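Local coordinates for hypothetical glycoside hydrolase (Parabacteroides distasonis, PDB 3TAW), which is of unknown function but probably adopts the five-bladed beta-propeller fold common to this group of glycoside hydrolase-like proteins, at residues P31-C36 against E40-W45; E69-S72 against S78-S81. All blocks are in the same frame, centred on the assembly; numbering follows the deposited sequence. Where two conformers were deposited one is given.

Contact 1: P31-C36 against E40-W45; sequences PTKFYC and EDSVAW
Glu40 meets Cys36 and Tyr35 where the chain turns back into a short antiparallel beta hairpin. Its left-handed backbone (phi 53°) lets Glu40 N and Asp41 N both address Cys36 O, each through a weak bond, which is the signature of a G1 beta bulge. Tyr35 lies across this corner: with CG anti to the backbone N (chi1 -171°), its ring meets the Glu40-Asp41 peptide obliquely, CE1 nearest Asp41 N. A water in the ring plane, 2.7 Å from Tyr35 OH, donates to Glu40 O. Glu40 OE2 forms a salt bridge with Lys106. Asp41 O accepts from Cys36 N at 2.9 Å. Ser42 pairs with Tyr35 without hydrogen bonds. Val43 and Phe34 form a hydrogen-bonded pair, with Val43 N 2.8 Å from Phe34 O and Val43 O 3.0 Å from Phe34 N, both bonds fairly straight. On the face shared with Phe34 and Cys36, Val43 CG2 rests 3.9 Å from Cys36 CB. On the other face, the Lys33 chain, bent at three successive torsions, brings CD 3.9 Å from Ala44 CB. Trp45 follows; its CD1 lies 3.7 Å from Phe34 CD1, and the five-membered ring and the Phe34 ring are turned 76° apart. Thr32 CG2 runs alongside the indole near NE1, which bonds to Thr98 O. The chemistry thus differs between the faces: Phe34, Cys36 and Val43, like Trp45, pack on Arg82, with Asp41 the exposed exception on their face, while Lys33, Tyr35 and Ser42 give the other a more polar, more exposed character.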
ATOM      1  N   PRO A  31      22.080   2.566  -9.372  1.00 16.71           N
ATOM      2  CA  PRO A  31      22.412   3.841 -10.019  1.00 16.87           C
ATOM      3  C   PRO A  31      21.795   4.058 -11.409  1.00 16.07           C
ATOM      4  O   PRO A  31      22.200   4.975 -12.133  1.00 16.40           O
ATOM      5  CB  PRO A  31      23.951   3.777 -10.129  1.00 17.62           C
ATOM      6  CG  PRO A  31      24.251   2.347 -10.271  1.00 18.11           C
ATOM      7  CD  PRO A  31      23.182   1.592  -9.468  1.00 17.63           C
ATOM      8  N   THR A  32      20.802   3.250 -11.755  1.00 15.60           N
ATOM      9  CA  THR A  32      20.137   3.279 -13.043  1.00 15.30           C
ATOM     10  C   THR A  32      19.654   4.657 -13.464  1.00 15.52           C
ATOM     11  O   THR A  32      19.061   5.377 -12.661  1.00 15.70           O
ATOM     12  CB  THR A  32      18.893   2.379 -12.971  1.00 14.87           C
ATOM     13  OG1 THR A  32      19.210   1.206 -12.184  1.00 14.76           O
ATOM     14  CG2 THR A  32      18.455   1.997 -14.351  1.00 15.09           C
ATOM     15  N   LYS A  33      19.866   5.012 -14.736  1.00 15.95           N
ATOM     16  CA  LYS A  33      19.392   6.299 -15.229  1.00 16.43           C
ATOM     17  C   LYS A  33      18.194   6.145 -16.154  1.00 15.89           C
ATOM     18  O   LYS A  33      18.085   5.149 -16.906  1.00 16.48           O
ATOM     19  CB  LYS A  33      20.484   7.002 -16.023  1.00 17.17           C
ATOM     20  CG  LYS A  33      21.823   7.149 -15.320  1.00 18.40           C
ATOM     21  CD  LYS A  33      21.764   8.059 -14.127  1.00 18.67           C
ATOM     22  CE  LYS A  33      21.612   9.548 -14.503  1.00 19.21           C
ATOM     23  NZ  LYS A  33      22.861  10.183 -15.048  1.00 19.88           N
ATOM     24  N   PHE A  34      17.323   7.141 -16.145  1.00 15.33           N
ATOM     25  CA  PHE A  34      16.323   7.278 -17.177  1.00 15.42           C
ATOM     26  C   PHE A  34      16.071   8.736 -17.470  1.00 15.78           C
ATOM     27  O   PHE A  34      16.358   9.607 -16.638  1.00 16.21           O
ATOM     28  CB  PHE A  34      15.015   6.544 -16.847  1.00 15.80           C
ATOM     29  CG  PHE A  34      13.910   7.417 -16.285  1.00 15.56           C
ATOM     30  CD1 PHE A  34      14.062   8.076 -15.079  1.00 16.23           C
ATOM     31  CD2 PHE A  34      12.712   7.553 -16.969  1.00 16.00           C
ATOM     32  CE1 PHE A  34      13.031   8.885 -14.570  1.00 16.07           C
ATOM     33  CE2 PHE A  34      11.662   8.334 -16.460  1.00 15.74           C
ATOM     34  CZ  PHE A  34      11.828   8.997 -15.260  1.00 16.08           C
ATOM     35  N   TYR A  35      15.525   8.986 -18.650  1.00 15.50           N
ATOM     36  CA  TYR A  35      15.232  10.353 -19.059  1.00 15.42           C
ATOM     37  C   TYR A  35      13.869  10.772 -18.549  1.00 15.39           C
ATOM     38  O   TYR A  35      12.817  10.289 -19.026  1.00 15.32           O
ATOM     39  CB  TYR A  35      15.312  10.538 -20.562  1.00 15.60           C
ATOM     40  CG  TYR A  35      15.227  12.004 -20.909  1.00 15.83           C
ATOM     41  CD1 TYR A  35      16.336  12.825 -20.781  1.00 16.35           C
ATOM     42  CD2 TYR A  35      14.035  12.576 -21.343  1.00 16.24           C
ATOM     43  CE1 TYR A  35      16.259  14.152 -21.089  1.00 16.99           C
ATOM     44  CE2 TYR A  35      13.951  13.933 -21.652  1.00 16.86           C
ATOM     45  CZ  TYR A  35      15.074  14.713 -21.505  1.00 17.27           C
ATOM     46  OH  TYR A  35      15.048  16.066 -21.806  1.00 18.48           O
ATOM     47  N   CYS A  36      13.906  11.663 -17.555  1.00 15.13           N
ATOM     48  CA  CYS A  36      12.706  12.130 -16.872  1.00 15.22           C
ATOM     49  C   CYS A  36      12.005  13.240 -17.641  1.00 15.89           C
ATOM     50  O   CYS A  36      12.612  14.288 -17.919  1.00 15.89           O
ATOM     51  CB  CYS A  36      13.088  12.663 -15.506  1.00 15.39           C
ATOM     52  SG  CYS A  36      11.674  13.400 -14.611  1.00 15.82           S
ATOM     53  N   GLU A  40      13.106  16.902 -17.645  1.00 18.11           N
ATOM     54  CA  GLU A  40      13.760  16.951 -18.967  1.00 18.75           C
ATOM     55  C   GLU A  40      15.266  16.777 -18.783  1.00 18.31           C
ATOM     56  O   GLU A  40      16.094  17.581 -19.232  1.00 18.32           O
ATOM     57  CB  GLU A  40      13.378  18.206 -19.775  1.00 20.47           C
ATOM     58  CG  GLU A  40      11.866  18.191 -20.066  1.00 21.56           C
ATOM     59  CD  GLU A  40      11.350  19.266 -20.969  1.00 24.05           C
ATOM     60  OE1 GLU A  40      12.088  20.222 -21.300  1.00 25.76           O
ATOM     61  OE2 GLU A  40      10.153  19.145 -21.349  1.00 26.34           O
ATOM     62  N   ASP A  41      15.604  15.667 -18.150  1.00 17.39           N
ATOM     63  CA  ASP A  41      16.980  15.384 -17.776  1.00 17.30           C
ATOM     64  C   ASP A  41      17.126  13.918 -17.450  1.00 16.48           C
ATOM     65  O   ASP A  41      16.189  13.292 -16.938  1.00 15.76           O
ATOM     66  CB  ASP A  41      17.364  16.216 -16.534  1.00 17.91           C
ATOM     67  CG  ASP A  41      18.852  16.177 -16.238  1.00 18.36           C
ATOM     68  OD1 ASP A  41      19.638  16.117 -17.201  1.00 18.12           O
ATOM     69  OD2 ASP A  41      19.222  16.261 -15.040  1.00 18.89           O
ATOM     70  N   SER A  42      18.302  13.349 -17.691  1.00 16.30           N
ATOM     71  CA  SER A  42      18.564  11.994 -17.220  0.50 15.93           C
ATOM     72  C   SER A  42      18.775  12.004 -15.702  1.00 16.24           C
ATOM     73  O   SER A  42      19.614  12.777 -15.180  1.00 16.57           O
ATOM     74  CB  SER A  42      19.768  11.388 -17.912  0.50 15.90           C
ATOM     75  OG  SER A  42      20.057  10.107 -17.383  0.50 14.98           O
ATOM     76  N   VAL A  43      18.019  11.149 -15.017  1.00 15.66           N
ATOM     77  CA  VAL A  43      17.972  11.112 -13.567  1.00 16.39           C
ATOM     78  C   VAL A  43      18.254   9.701 -13.050  1.00 15.75           C
ATOM     79  O   VAL A  43      17.816   8.708 -13.653  1.00 15.32           O
ATOM     80  CB  VAL A  43      16.539  11.562 -13.132  1.00 16.85           C
ATOM     81  CG1 VAL A  43      16.244  11.206 -11.692  1.00 17.86           C
ATOM     82  CG2 VAL A  43      16.331  13.053 -13.446  1.00 18.26           C
ATOM     83  N   ALA A  44      18.976   9.618 -11.934  1.00 15.64           N
ATOM     84  CA  ALA A  44      19.186   8.337 -11.241  1.00 15.13           C
ATOM     85  C   ALA A  44      17.979   8.077 -10.325  1.00 14.67           C
ATOM     86  O   ALA A  44      17.960   8.446  -9.133  1.00 15.01           O
ATOM     87  CB  ALA A  44      20.493   8.331 -10.474  1.00 15.51           C
ATOM     88  N   TRP A  45      16.978   7.452 -10.921  1.00 14.28           N
ATOM     89  CA  TRP A  45      15.631   7.418 -10.379  1.00 14.02           C
ATOM     90  C   TRP A  45      15.444   6.462  -9.209  1.00 13.91           C
ATOM     91  O   TRP A  45      14.418   6.526  -8.539  1.00 14.50           O
ATOM     92  CB  TRP A  45      14.635   7.081 -11.496  1.00 13.48           C
ATOM     93  CG  TRP A  45      14.789   5.730 -12.090  1.00 13.34           C
ATOM     94  CD1 TRP A  45      15.604   5.367 -13.135  1.00 13.55           C
ATOM     95  CD2 TRP A  45      14.057   4.555 -11.730  1.00 12.96           C
ATOM     96  NE1 TRP A  45      15.452   4.036 -13.414  1.00 13.39           N
ATOM     97  CE2 TRP A  45      14.509   3.506 -12.565  1.00 13.05           C
ATOM     98  CE3 TRP A  45      13.074   4.280 -10.771  1.00 12.98           C
ATOM     99  CZ2 TRP A  45      14.000   2.204 -12.483  1.00 12.72           C
ATOM    100  CZ3 TRP A  45      12.567   2.997 -10.692  1.00 12.71           C
ATOM    101  CH2 TRP A  45      13.030   1.968 -11.531  1.00 12.95           C
TER
HETATM  102  O   HOH W   1      17.335  17.560 -21.927  1.00 23.82           O

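Contact 2: E69-S72 against S78-S81; sequences EDNS and SRTS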
ATOM      1  N   GLU A  69      13.050   6.224  -4.923  1.00 14.19           N
ATOM      2  CA  GLU A  69      13.370   7.622  -4.730  1.00 15.01           C
ATOM      3  C   GLU A  69      14.756   7.947  -5.246  1.00 16.06           C
ATOM      4  O   GLU A  69      15.706   7.185  -5.040  1.00 16.43           O
ATOM      5  CB  GLU A  69      13.272   7.994  -3.256  1.00 14.94           C
ATOM      6  CG  GLU A  69      11.848   8.205  -2.761  1.00 14.90           C
ATOM      7  CD  GLU A  69      11.785   8.687  -1.313  1.00 15.44           C
ATOM      8  OE1 GLU A  69      12.715   8.349  -0.539  1.00 15.76           O
ATOM      9  OE2 GLU A  69      10.816   9.417  -0.964  1.00 15.54           O
ATOM     10  N   ASP A  70      14.850   9.073  -5.940  1.00 16.89           N
ATOM     11  CA  ASP A  70      16.145   9.621  -6.317  1.00 18.03           C
ATOM     12  C   ASP A  70      16.800  10.376  -5.148  1.00 20.41           C
ATOM     13  O   ASP A  70      16.243  10.442  -4.041  1.00 19.08           O
ATOM     14  CB  ASP A  70      16.022  10.455  -7.588  1.00 18.14           C
ATOM     15  CG  ASP A  70      15.121  11.672  -7.445  1.00 18.43           C
ATOM     16  OD1 ASP A  70      14.983  12.234  -6.332  1.00 18.46           O
ATOM     17  OD2 ASP A  70      14.604  12.108  -8.483  1.00 18.45           O
ATOM     18  N   ASN A  71      18.008  10.884  -5.377  1.00 22.45           N
ATOM     19  CA  ASN A  71      18.751  11.620  -4.344  1.00 25.68           C
ATOM     20  C   ASN A  71      18.693  13.134  -4.585  1.00 26.58           C
ATOM     21  O   ASN A  71      19.645  13.860  -4.270  1.00 29.43           O
ATOM     22  CB  ASN A  71      20.206  11.113  -4.305  1.00 27.40           C
ATOM     23  CG  ASN A  71      20.789  11.077  -2.894  1.00 30.82           C
ATOM     24  OD1 ASN A  71      20.113  10.730  -1.935  1.00 31.66           O
ATOM     25  ND2 ASN A  71      22.070  11.424  -2.775  1.00 31.84           N
ATOM     26  N   SER A  72      17.574  13.639  -5.116  1.00 25.99           N
ATOM     27  CA  SER A  72      17.492  15.062  -5.474  1.00 27.50           C
ATOM     28  C   SER A  72      17.437  15.966  -4.219  1.00 28.39           C
ATOM     29  O   SER A  72      17.738  17.159  -4.291  1.00 29.01           O
ATOM     30  CB  SER A  72      16.321  15.344  -6.432  1.00 27.43           C
ATOM     31  OG  SER A  72      15.089  14.849  -5.945  1.00 26.01           O
ATOM     32  N   SER A  78      11.180  14.651   0.630  1.00 24.13           N
ATOM     33  CA  SER A  78      11.922  15.770   0.032  1.00 24.75           C
ATOM     34  C   SER A  78      12.335  15.564  -1.435  1.00 23.91           C
ATOM     35  O   SER A  78      12.848  16.496  -2.063  1.00 24.43           O
ATOM     36  CB  SER A  78      13.200  16.029   0.846  1.00 25.92           C
ATOM     37  OG  SER A  78      14.070  14.895   0.752  1.00 25.96           O
ATOM     38  N   ARG A  79      12.145  14.355  -1.970  1.00 22.03           N
ATOM     39  CA  ARG A  79      12.730  13.987  -3.278  1.00 20.68           C
ATOM     40  C   ARG A  79      11.613  13.606  -4.264  1.00 18.66           C
ATOM     41  O   ARG A  79      10.499  14.093  -4.116  1.00 18.77           O
ATOM     42  CB  ARG A  79      13.792  12.894  -3.097  1.00 20.59           C
ATOM     43  CG  ARG A  79      13.373  11.643  -2.356  1.00 20.87           C
ATOM     44  CD  ARG A  79      13.673  11.702  -0.823  1.00 21.42           C
ATOM     45  NE  ARG A  79      15.115  11.707  -0.620  1.00 22.40           N
ATOM     46  CZ  ARG A  79      15.889  10.631  -0.477  1.00 22.14           C
ATOM     47  NH1 ARG A  79      15.394   9.379  -0.428  1.00 21.05           N
ATOM     48  NH2 ARG A  79      17.190  10.809  -0.370  1.00 23.16           N
ATOM     49  N   THR A  80      11.910  12.819  -5.298  1.00 17.13           N
ATOM     50  CA  THR A  80      10.888  12.430  -6.264  1.00 16.24           C
ATOM     51  C   THR A  80      10.728  10.925  -6.230  1.00 15.27           C
ATOM     52  O   THR A  80      11.715  10.187  -6.354  1.00 15.19           O
ATOM     53  CB  THR A  80      11.216  12.888  -7.703  1.00 16.48           C
ATOM     54  OG1 THR A  80      11.411  14.308  -7.719  1.00 16.33           O
ATOM     55  CG2 THR A  80      10.076  12.517  -8.682  1.00 16.22           C
ATOM     56  N   SER A  81       9.476  10.478  -6.088  1.00 14.17           N
ATOM     57  CA  SER A  81       9.133   9.056  -6.107  1.00 13.24           C
ATOM     58  C   SER A  81       8.601   8.668  -7.480  1.00 12.67           C
ATOM     59  O   SER A  81       7.871   9.433  -8.108  1.00 12.89           O
ATOM     60  CB  SER A  81       8.069   8.740  -5.047  1.00 13.00           C
ATOM     61  OG  SER A  81       8.581   8.882  -3.723  1.00 13.35           O
TER
HETATM   62  O   HOH W   2      10.243  12.108  -1.301  1.00 16.42           O
HETATM   63  O   HOH W   3      13.452  14.201  -9.548  1.00 21.77           O
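Glu69 and Ser81 form an antiparallel, non-hydrogen-bonded pair, CA to CA 4.7 Å, beside which Asp70 N makes a weak bond to Thr80 O, in the loop joining strands 61-69 and 81-88. An Asx turn at Asp70 organises the start of that loop. With CG between the backbone N and the carbonyl carbon (chi1 63°), Asp70 swings OD1 to a point where three donors converge: Ser72 OG at 2.6 Å from its syn side, Ser72 N at 3.2 Å, and, from the opposing segment, Thr80 N at 3.3 Å. Both amide nitrogens meet OD1 from well outside the carboxylate plane. The other oxygen, Asp70 OD2, has a salt bridge to Arg82, and a bridging water donates both to it and to Thr80 OG1, whose protein partner is Pro115 O. Together these partners hold the carboxylate's position and rotation. Bends at chi2 and chi3 of Arg79 bring one face of its guanidinium to Asp70 O, 3.6 Å from CZ; this carbonyl oxygen is buried and has no hydrogen-bonding partner in the model, so the positive face probably eases its burial. At the edge, Arg79 NH1 forms a salt bridge to Glu69 OE1 at 2.9 Å. Glu69 OE1 lies in the guanidinium plane, while NH1 approaches it from above the carboxylate plane; the two planes are 76° apart. NH1 also pairs with Asp49, and NE bonds to Ala73 O, fixing the group's rotation. A water links the same two residues, Glu69 and Arg79, donating to Glu69 OE2 at 2.8 Å and accepting from Arg79 N at 3.0 Å.

Overall arrangement
Contact 1 is a partly buried hairpin about 25 Å from the centre of the chain, whereas contact 2 is buried, about 19 Å from it, at the loop end of the four-stranded sheet holding strands 61-69 and 81-88. Their centres lie about 11 Å apart and they touch directly, Ala44 O coming within 3.2 Å of Asp70 CB. Backbone bonds and an aromatic pair hold the outer hairpin; carboxylates, a guanidinium and ordered waters hold the inner loop, which has a single cross-segment bond between backbone atoms, and that weak. Arg82 joins the two, touching Phe34, Cys36, Val43 and Trp45 while its NH1 forms a salt bridge with Asp70 OD2.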